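Local coordinates for conserved hypothetical protein (Streptococcus pneumoniae, PDB 2GK4) that is of unknown function but probably acts in coenzyme A biosynthesis, joining cysteine to phosphopantothenate like related synthetase domains, at residues L48-T51 with L55-E58; M4-T9 with E37-A42; T193-D198 with Q214-I219. All blocks are in the same frame, centred on the assembly; numbering follows the deposited sequence. Where two conformers were deposited one is given.

Interactions 1 and 2 share one layer of the fold: strand 45-50 of the first lies beside strand 5-9 of the second in the central sheet, and their centres are about 12 Å apart. They touch directly, with a probable backbone hydrogen bond from Ile49 N to Val8 O of 2.8 Å. Helix 30-41 covers both, Leu39 packing on strand 5-9 while Thr36 meets Leu48 and Pro57. Interaction 3 stands apart, its centre about 20 Å from each of the others, but helix 216-228, which starts there, reaches Ile6 and Leu39 of interaction 2 through Ile227. A glycerol, probably from crystallisation, sits about 4 Å from the Ile195 side chain of interaction 3.

Interaction 1. Residues L48-T51 with L55-E58; sequences LITT and LKPE
Lys56 lays its aliphatic chain against Thr50 and delivers its amine to the carbonyl of Thr51, where NZ bonds to O at 2.8 Å. The amine lies in the carbonyl plane, with a C=O...N angle of 155°, so this is a well-directed bond. The lysine gets there by a folded route: its CB points neither at the strand nor off it, and bends at chi2 and chi4, with an extended link between them, swing the amine back to Thr51. Along the way CE passes 3.8 Å from Thr50 CG2, and CD runs at nearly the same distance from that methyl, the two side chains meeting at a slant. Thr50 itself is turned with OG1 opposite the backbone N (chi1 -170°), which leaves CG2 facing the lysine while the hydroxyl is hydrogen-bonded to Ser10 OG.

All this happens where the chain leaves strand 45-50, one of the parallel strands of the Rossmann-like central sheet, and turns back through a loop before strand 63-67. The ammonium is held by more than one carbonyl of this turn: Ala54 O also takes a hydrogen bond from it and Lys52 O a weak one, while Glu67 is a long, weak ion partner. Several oxygens thus converge on one cation, probably favouring its charged state.

Further back along the strand, the contact becomes purely apolar. Leu48 and Pro57 face each other, the leucine CD2 methyl meeting the CD-CG side of the proline ring, with Leu48 CD2 at 3.7 Å from Pro57 CD and 4.0 Å from Pro57 CG. Thr36 of helix 30-41 touches both residues, and Val8 of the adjacent strand 5-9 packs on Leu48.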
loop_
_atom_site.group_PDB
_atom_site.type_symbol
_atom_site.label_atom_id
_atom_site.label_comp_id
_atom_site.label_asym_id
_atom_site.label_seq_id
_atom_site.Cartn_x
_atom_site.Cartn_y
_atom_site.Cartn_z
ATOM N N LEU A 48 11.776 -5.328 17.333
ATOM C CA LEU A 48 11.452 -5.437 15.908
ATOM C C LEU A 48 10.828 -4.154 15.398
ATOM O O LEU A 48 9.762 -3.748 15.881
ATOM C CB LEU A 48 10.450 -6.588 15.676
ATOM C CG LEU A 48 9.947 -6.751 14.235
ATOM C CD1 LEU A 48 11.086 -7.130 13.268
ATOM C CD2 LEU A 48 8.791 -7.776 14.145
ATOM N N ILE A 49 11.495 -3.519 14.439
ATOM C CA ILE A 49 10.931 -2.393 13.721
ATOM C C ILE A 49 10.281 -2.971 12.475
ATOM O O ILE A 49 10.936 -3.665 11.672
ATOM C CB ILE A 49 12.028 -1.380 13.333
ATOM C CG1 ILE A 49 12.795 -0.936 14.586
ATOM C CG2 ILE A 49 11.435 -0.188 12.540
ATOM C CD1 ILE A 49 11.914 -0.381 15.706
ATOM N N THR A 50 8.990 -2.718 12.329
ATOM C CA THR A 50 8.250 -3.333 11.247
ATOM C C THR A 50 7.121 -2.407 10.741
ATOM O O THR A 50 7.067 -1.220 11.090
ATOM C CB THR A 50 7.813 -4.769 11.698
ATOM O OG1 THR A 50 7.281 -5.514 10.594
ATOM C CG2 THR A 50 6.795 -4.676 12.884
ATOM N N THR A 51 6.251 -2.939 9.893
ATOM C CA THR A 51 5.332 -2.100 9.114
ATOM C C THR A 51 3.957 -2.751 9.140
ATOM O O THR A 51 3.801 -3.901 9.621
ATOM C CB THR A 51 5.876 -1.832 7.666
ATOM O OG1 THR A 51 5.963 -3.070 6.917
ATOM C CG2 THR A 51 7.241 -1.219 7.725
ATOM N N LEU A 55 4.104 -9.514 8.157
ATOM C CA LEU A 55 3.769 -10.668 8.993
ATOM C C LEU A 55 4.419 -10.465 10.341
ATOM O O LEU A 55 5.586 -10.176 10.416
ATOM C CB LEU A 55 4.296 -11.963 8.349
ATOM C CG LEU A 55 3.624 -12.298 7.010
ATOM C CD1 LEU A 55 4.341 -13.483 6.308
ATOM C CD2 LEU A 55 2.138 -12.573 7.214
ATOM N N LYS A 56 3.658 -10.603 11.411
ATOM C CA LYS A 56 4.236 -10.361 12.734
ATOM C C LYS A 56 4.483 -11.664 13.487
ATOM O O LYS A 56 3.646 -12.564 13.465
ATOM C CB LYS A 56 3.314 -9.471 13.599
ATOM C CG LYS A 56 2.751 -8.205 12.934
ATOM C CD LYS A 56 3.815 -7.113 12.776
ATOM C CE LYS A 56 3.184 -5.803 12.301
ATOM N NZ LYS A 56 2.463 -5.882 11.000
ATOM N N PRO A 57 5.607 -11.733 14.219
ATOM C CA PRO A 57 5.739 -12.833 15.157
ATOM C C PRO A 57 4.672 -12.730 16.253
ATOM O O PRO A 57 4.121 -11.640 16.512
ATOM C CB PRO A 57 7.134 -12.632 15.776
ATOM C CG PRO A 57 7.749 -11.473 15.116
ATOM C CD PRO A 57 6.764 -10.811 14.242
ATOM N N GLU A 58 4.397 -13.842 16.898
ATOM C CA GLU A 58 3.498 -13.822 18.049
ATOM C C GLU A 58 4.135 -13.016 19.173
ATOM O O GLU A 58 5.371 -12.984 19.304
ATOM C CB GLU A 58 3.212 -15.245 18.542
ATOM C CG GLU A 58 2.330 -16.051 17.585
ATOM C CD GLU A 58 0.964 -15.434 17.427
ATOM O OE1 GLU A 58 0.223 -15.395 18.432
ATOM O OE2 GLU A 58 0.628 -14.977 16.307
#

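Interaction 2. Residues M4-T9 with E37-A42; sequences MKILVT and ETLLSA
Ile6 has its CG2 methyl opposite the backbone N and its CG1 branch beside that nitrogen (chi1 -40°), and Leu39 reaches out to meet the methyl with CG opposite its own carbonyl carbon and CD1 continuing the chain outward (chi2 164°). The two side chains cross at about a right angle, and Ile6 CG2 comes to 4.0 Å from Leu39 CD1. This is the strand-to-helix packing of a beta-alpha-beta unit in the Rossmann-like fold: strand 5-9 and strand 45-50 are parallel neighbours in the sheet, and helix 30-41, lying between them in sequence, covers one face of both. A small beta hairpin, 14-16 with 21-25, is inserted on the way from the first strand to the helix.

No hydrogen bond spans the two segments. The contact is apolar and buried, and Leu39 alone among the residues of 37-42 supplies the helix side of it. Val46 of the adjacent strand also packs on Leu39, while Ile227 of helix 216-228 touches both Leu39 and Ile6, so the C-terminal helix adds its own apolar surface to the same layer. Ile6 and Val8, two residues apart on the strand, both direct their CB toward the helix. Their CG2 methyls lie 3.9 Å from each other, and Leu39 CD1 completes a nearly equilateral triangle with them by standing 4.2 Å from Val8 CG2.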
loop_
_atom_site.group_PDB
_atom_site.type_symbol
_atom_site.label_atom_id
_atom_site.label_comp_id
_atom_site.label_asym_id
_atom_site.label_seq_id
_atom_site.Cartn_x
_atom_site.Cartn_y
_atom_site.Cartn_z
HETATM N N MSE A 4 23.352 -9.758 24.867
HETATM C CA MSE A 4 23.294 -8.900 23.691
HETATM C C MSE A 4 21.875 -8.772 23.125
HETATM O O MSE A 4 21.147 -9.748 22.993
HETATM C CB MSE A 4 24.423 -9.198 22.690
HETATM C CG MSE A 4 24.178 -10.056 21.485
HETATM SE SE MSE A 4 25.899 -10.197 20.502
HETATM C CE MSE A 4 26.956 -8.876 21.317
ATOM N N LYS A 5 21.485 -7.527 22.888
ATOM C CA LYS A 5 20.138 -7.173 22.493
ATOM C C LYS A 5 20.158 -7.005 20.983
ATOM O O LYS A 5 21.104 -6.415 20.433
ATOM C CB LYS A 5 19.740 -5.854 23.145
ATOM C CG LYS A 5 19.615 -5.893 24.677
ATOM C CD LYS A 5 19.155 -4.531 25.177
ATOM C CE LYS A 5 19.029 -4.483 26.693
ATOM N NZ LYS A 5 18.580 -3.121 27.131
ATOM N N ILE A 6 19.138 -7.538 20.320
ATOM C CA ILE A 6 19.109 -7.561 18.858
ATOM C C ILE A 6 18.019 -6.643 18.304
ATOM O O ILE A 6 16.861 -6.758 18.672
ATOM C CB ILE A 6 18.852 -8.998 18.322
ATOM C CG1 ILE A 6 19.617 -10.061 19.141
ATOM C CG2 ILE A 6 19.157 -9.075 16.827
ATOM C CD1 ILE A 6 21.087 -10.083 18.946
ATOM N N LEU A 7 18.406 -5.749 17.385
ATOM C CA LEU A 7 17.469 -4.907 16.682
ATOM C C LEU A 7 17.235 -5.521 15.304
ATOM O O LEU A 7 18.173 -5.893 14.600
ATOM C CB LEU A 7 18.069 -3.482 16.546
ATOM C CG LEU A 7 17.227 -2.343 15.946
ATOM C CD1 LEU A 7 15.960 -2.061 16.780
ATOM C CD2 LEU A 7 18.124 -1.115 15.875
ATOM N N VAL A 8 15.970 -5.677 14.939
ATOM C CA VAL A 8 15.622 -6.309 13.684
ATOM C C VAL A 8 14.679 -5.400 12.943
ATOM O O VAL A 8 13.795 -4.757 13.561
ATOM C CB VAL A 8 14.969 -7.736 13.896
ATOM C CG1 VAL A 8 14.585 -8.355 12.554
ATOM C CG2 VAL A 8 15.884 -8.692 14.726
ATOM N N THR A 9 14.846 -5.298 11.618
ATOM C CA THR A 9 13.828 -4.623 10.824
ATOM C C THR A 9 13.212 -5.600 9.835
ATOM O O THR A 9 13.885 -6.531 9.329
ATOM C CB THR A 9 14.352 -3.379 10.026
ATOM O OG1 THR A 9 15.182 -3.817 8.934
ATOM C CG2 THR A 9 15.176 -2.400 10.937
ATOM N N GLU A 37 11.538 -14.944 15.433
ATOM C CA GLU A 37 11.116 -16.153 16.190
ATOM C C GLU A 37 12.303 -16.998 16.630
ATOM O O GLU A 37 12.364 -17.462 17.764
ATOM C CB GLU A 37 10.206 -17.019 15.331
ATOM C CG GLU A 37 8.883 -16.359 15.049
ATOM C CD GLU A 37 8.068 -17.095 13.993
ATOM O OE1 GLU A 37 8.607 -17.947 13.224
ATOM O OE2 GLU A 37 6.872 -16.788 13.912
ATOM N N THR A 38 13.252 -17.184 15.716
ATOM C CA THR A 38 14.441 -17.980 16.003
ATOM C C THR A 38 15.233 -17.379 17.143
ATOM O O THR A 38 15.639 -18.107 18.078
ATOM C CB THR A 38 15.305 -18.185 14.748
ATOM O OG1 THR A 38 14.506 -18.853 13.766
ATOM C CG2 THR A 38 16.531 -19.049 15.053
ATOM N N LEU A 39 15.424 -16.056 17.104
ATOM C CA LEU A 39 16.193 -15.386 18.168
ATOM C C LEU A 39 15.460 -15.436 19.509
ATOM O O LEU A 39 16.061 -15.729 20.562
ATOM C CB LEU A 39 16.506 -13.937 17.761
ATOM C CG LEU A 39 17.387 -13.873 16.509
ATOM C CD1 LEU A 39 17.341 -12.470 15.940
ATOM C CD2 LEU A 39 18.820 -14.311 16.817
ATOM N N LEU A 40 14.161 -15.188 19.469
ATOM C CA LEU A 40 13.371 -15.184 20.714
ATOM C C LEU A 40 13.434 -16.559 21.378
ATOM O O LEU A 40 13.638 -16.680 22.620
ATOM C CB LEU A 40 11.910 -14.831 20.395
ATOM C CG LEU A 40 11.718 -13.343 20.031
ATOM C CD1 LEU A 40 10.304 -13.086 19.486
ATOM C CD2 LEU A 40 12.103 -12.409 21.212
ATOM N N SER A 41 13.289 -17.604 20.573
ATOM C CA SER A 41 13.247 -18.974 21.107
ATOM C C SER A 41 14.618 -19.459 21.597
ATOM O O SER A 41 14.714 -20.440 22.367
ATOM C CB SER A 41 12.651 -19.916 20.071
ATOM O OG SER A 41 11.297 -19.569 19.822
ATOM N N ALA A 42 15.673 -18.762 21.184
ATOM C CA ALA A 42 17.006 -18.984 21.741
ATOM C C ALA A 42 17.355 -18.059 22.917
ATOM O O ALA A 42 18.474 -18.109 23.421
ATOM C CB ALA A 42 18.076 -18.878 20.629
#

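Interaction 3. Residues T193-D198 with Q214-I219; sequences TQISAD and QTKEEI
The amine of Lys216 comes over the CG2 methyl of Ile195, NZ to CG2 being 3.7 Å, the two side chains crossing at about a right angle. The lysine chain is extended as far as CE and then turns at chi4 (61°), which brings the amine round to the loop 193-198. There the link to the backbone is made by water. One water accepts from Lys216 NZ at 2.8 Å and donates to Ser196 O; a second joins the same two atoms, though its distance to Lys216 NZ is longer, at 3.3 Å. Ser196 O is therefore gripped by two waters, and no direct hydrogen bond crosses between the segments. Farther back, the lysine packs on His30, Leu31 and Ile34 of helix 30-41, as well as on His200.

A second, looser touch is made by Thr215, whose CG2 approaches Asp198 O at 3.9 Å. Its hydroxyl has a different task. With chi1 at 66°, OG1 sits between the backbone N and the carbonyl carbon and receives the amide of Glu218, N to OG1 being 3.1 Å. Glu218 in turn takes the amide of Gln214 on its carboxylate: Gln214 N is 2.7 Å from Glu218 OE1 and meets it from above the carboxylate plane, 44° out of it. Gln214 also ties back to the loop's far end, its side chain bonding to Gln199 and Arg201. The result is a threonine N-cap at the start of helix 216-228, the helix that follows the antiparallel strands 202-205 and 210-213 at the edge of the sheet.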
loop_
_atom_site.group_PDB
_atom_site.type_symbol
_atom_site.label_atom_id
_atom_site.label_comp_id
_atom_site.label_asym_id
_atom_site.label_seq_id
_atom_site.Cartn_x
_atom_site.Cartn_y
_atom_site.Cartn_z
ATOM N N THR A 193 14.403 -14.898 -8.013
ATOM C CA THR A 193 14.021 -16.035 -8.854
ATOM C C THR A 193 14.432 -17.358 -8.211
ATOM O O THR A 193 14.101 -18.417 -8.724
ATOM C CB THR A 193 14.629 -15.946 -10.289
ATOM O OG1 THR A 193 16.045 -16.163 -10.226
ATOM C CG2 THR A 193 14.339 -14.602 -10.941
ATOM N N GLN A 194 15.118 -17.308 -7.070
ATOM C CA GLN A 194 15.539 -18.532 -6.388
ATOM C C GLN A 194 14.848 -18.677 -5.032
ATOM O O GLN A 194 15.293 -19.414 -4.144
ATOM C CB GLN A 194 17.082 -18.595 -6.298
ATOM C CG GLN A 194 17.750 -18.540 -7.692
ATOM C CD GLN A 194 17.492 -19.776 -8.584
ATOM O OE1 GLN A 194 17.459 -19.672 -9.826
ATOM N NE2 GLN A 194 17.311 -20.929 -7.964
ATOM N N ILE A 195 13.695 -18.016 -4.910
ATOM C CA ILE A 195 12.856 -18.118 -3.722
ATOM C C ILE A 195 11.541 -18.817 -4.138
ATOM O O ILE A 195 10.948 -18.499 -5.188
ATOM C CB ILE A 195 12.524 -16.706 -3.146
ATOM C CG1 ILE A 195 13.810 -15.947 -2.764
ATOM C CG2 ILE A 195 11.535 -16.827 -1.962
ATOM C CD1 ILE A 195 13.581 -14.461 -2.335
ATOM N N SER A 196 11.089 -19.765 -3.329
ATOM C CA SER A 196 9.863 -20.507 -3.634
ATOM C C SER A 196 9.140 -20.837 -2.341
ATOM O O SER A 196 9.505 -20.321 -1.269
ATOM C CB SER A 196 10.184 -21.801 -4.398
ATOM O OG SER A 196 10.740 -22.775 -3.524
ATOM N N ALA A 197 8.141 -21.716 -2.422
ATOM C CA ALA A 197 7.381 -22.047 -1.226
ATOM C C ALA A 197 8.211 -22.852 -0.226
ATOM O O ALA A 197 7.975 -22.753 0.974
ATOM C CB ALA A 197 6.071 -22.794 -1.575
ATOM N N ASP A 198 9.168 -23.640 -0.712
ATOM C CA ASP A 198 9.957 -24.517 0.168
ATOM C C ASP A 198 11.474 -24.398 -0.037
ATOM O O ASP A 198 12.238 -25.273 0.385
ATOM C CB ASP A 198 9.521 -25.974 -0.008
ATOM C CG ASP A 198 9.873 -26.527 -1.372
ATOM O OD1 ASP A 198 10.092 -25.732 -2.306
ATOM O OD2 ASP A 198 9.930 -27.763 -1.513
ATOM N N GLN A 214 19.909 -22.909 1.847
ATOM C CA GLN A 214 18.886 -23.318 0.901
ATOM C C GLN A 214 17.457 -22.961 1.247
ATOM O O GLN A 214 16.587 -23.042 0.367
ATOM C CB GLN A 214 18.959 -24.836 0.689
ATOM C CG GLN A 214 20.041 -25.231 -0.236
ATOM C CD GLN A 214 19.915 -24.549 -1.587
ATOM O OE1 GLN A 214 20.872 -23.968 -2.063
ATOM N NE2 GLN A 214 18.716 -24.579 -2.183
ATOM N N THR A 215 17.218 -22.647 2.525
ATOM C CA THR A 215 15.870 -22.367 3.048
ATOM C C THR A 215 15.880 -21.216 4.037
ATOM O O THR A 215 16.927 -20.846 4.602
ATOM C CB THR A 215 15.220 -23.603 3.770
ATOM O OG1 THR A 215 15.962 -23.919 4.961
ATOM C CG2 THR A 215 15.193 -24.825 2.873
ATOM N N LYS A 216 14.693 -20.656 4.263
ATOM C CA LYS A 216 14.495 -19.612 5.249
ATOM C C LYS A 216 14.893 -20.076 6.626
ATOM O O LYS A 216 15.481 -19.325 7.376
ATOM C CB LYS A 216 13.015 -19.187 5.277
ATOM C CG LYS A 216 12.632 -18.277 4.107
ATOM C CD LYS A 216 11.101 -17.950 4.086
ATOM C CE LYS A 216 10.802 -16.844 3.081
ATOM N NZ LYS A 216 11.199 -17.252 1.662
ATOM N N GLU A 217 14.556 -21.319 6.958
ATOM C CA GLU A 217 14.912 -21.864 8.266
ATOM C C GLU A 217 16.437 -21.923 8.396
ATOM O O GLU A 217 16.990 -21.573 9.445
ATOM C CB GLU A 217 14.269 -23.242 8.463
ATOM C CG GLU A 217 12.724 -23.198 8.536
ATOM C CD GLU A 217 12.029 -22.871 7.196
ATOM O OE1 GLU A 217 12.525 -23.261 6.108
ATOM O OE2 GLU A 217 10.960 -22.225 7.244
ATOM N N GLU A 218 17.113 -22.322 7.316
ATOM C CA GLU A 218 18.579 -22.385 7.323
ATOM C C GLU A 218 19.178 -20.996 7.460
ATOM O O GLU A 218 20.214 -20.838 8.128
ATOM C CB GLU A 218 19.118 -23.036 6.049
ATOM C CG GLU A 218 19.339 -24.544 6.153
ATOM C CD GLU A 218 19.674 -25.204 4.805
ATOM O OE1 GLU A 218 20.378 -24.591 3.961
ATOM O OE2 GLU A 218 19.230 -26.359 4.598
ATOM N N ILE A 219 18.542 -19.999 6.825
ATOM C CA ILE A 219 18.977 -18.595 6.981
ATOM C C ILE A 219 18.943 -18.214 8.456
ATOM O O ILE A 219 19.950 -17.735 9.020
ATOM C CB ILE A 219 18.134 -17.594 6.116
ATOM C CG1 ILE A 219 18.340 -17.877 4.623
ATOM C CG2 ILE A 219 18.497 -16.118 6.442
ATOM C CD1 ILE A 219 17.294 -17.173 3.674
HETATM O O HOH W 1 10.935 -19.974 1.190
HETATM O O HOH W 2 8.573 -17.839 -0.234
#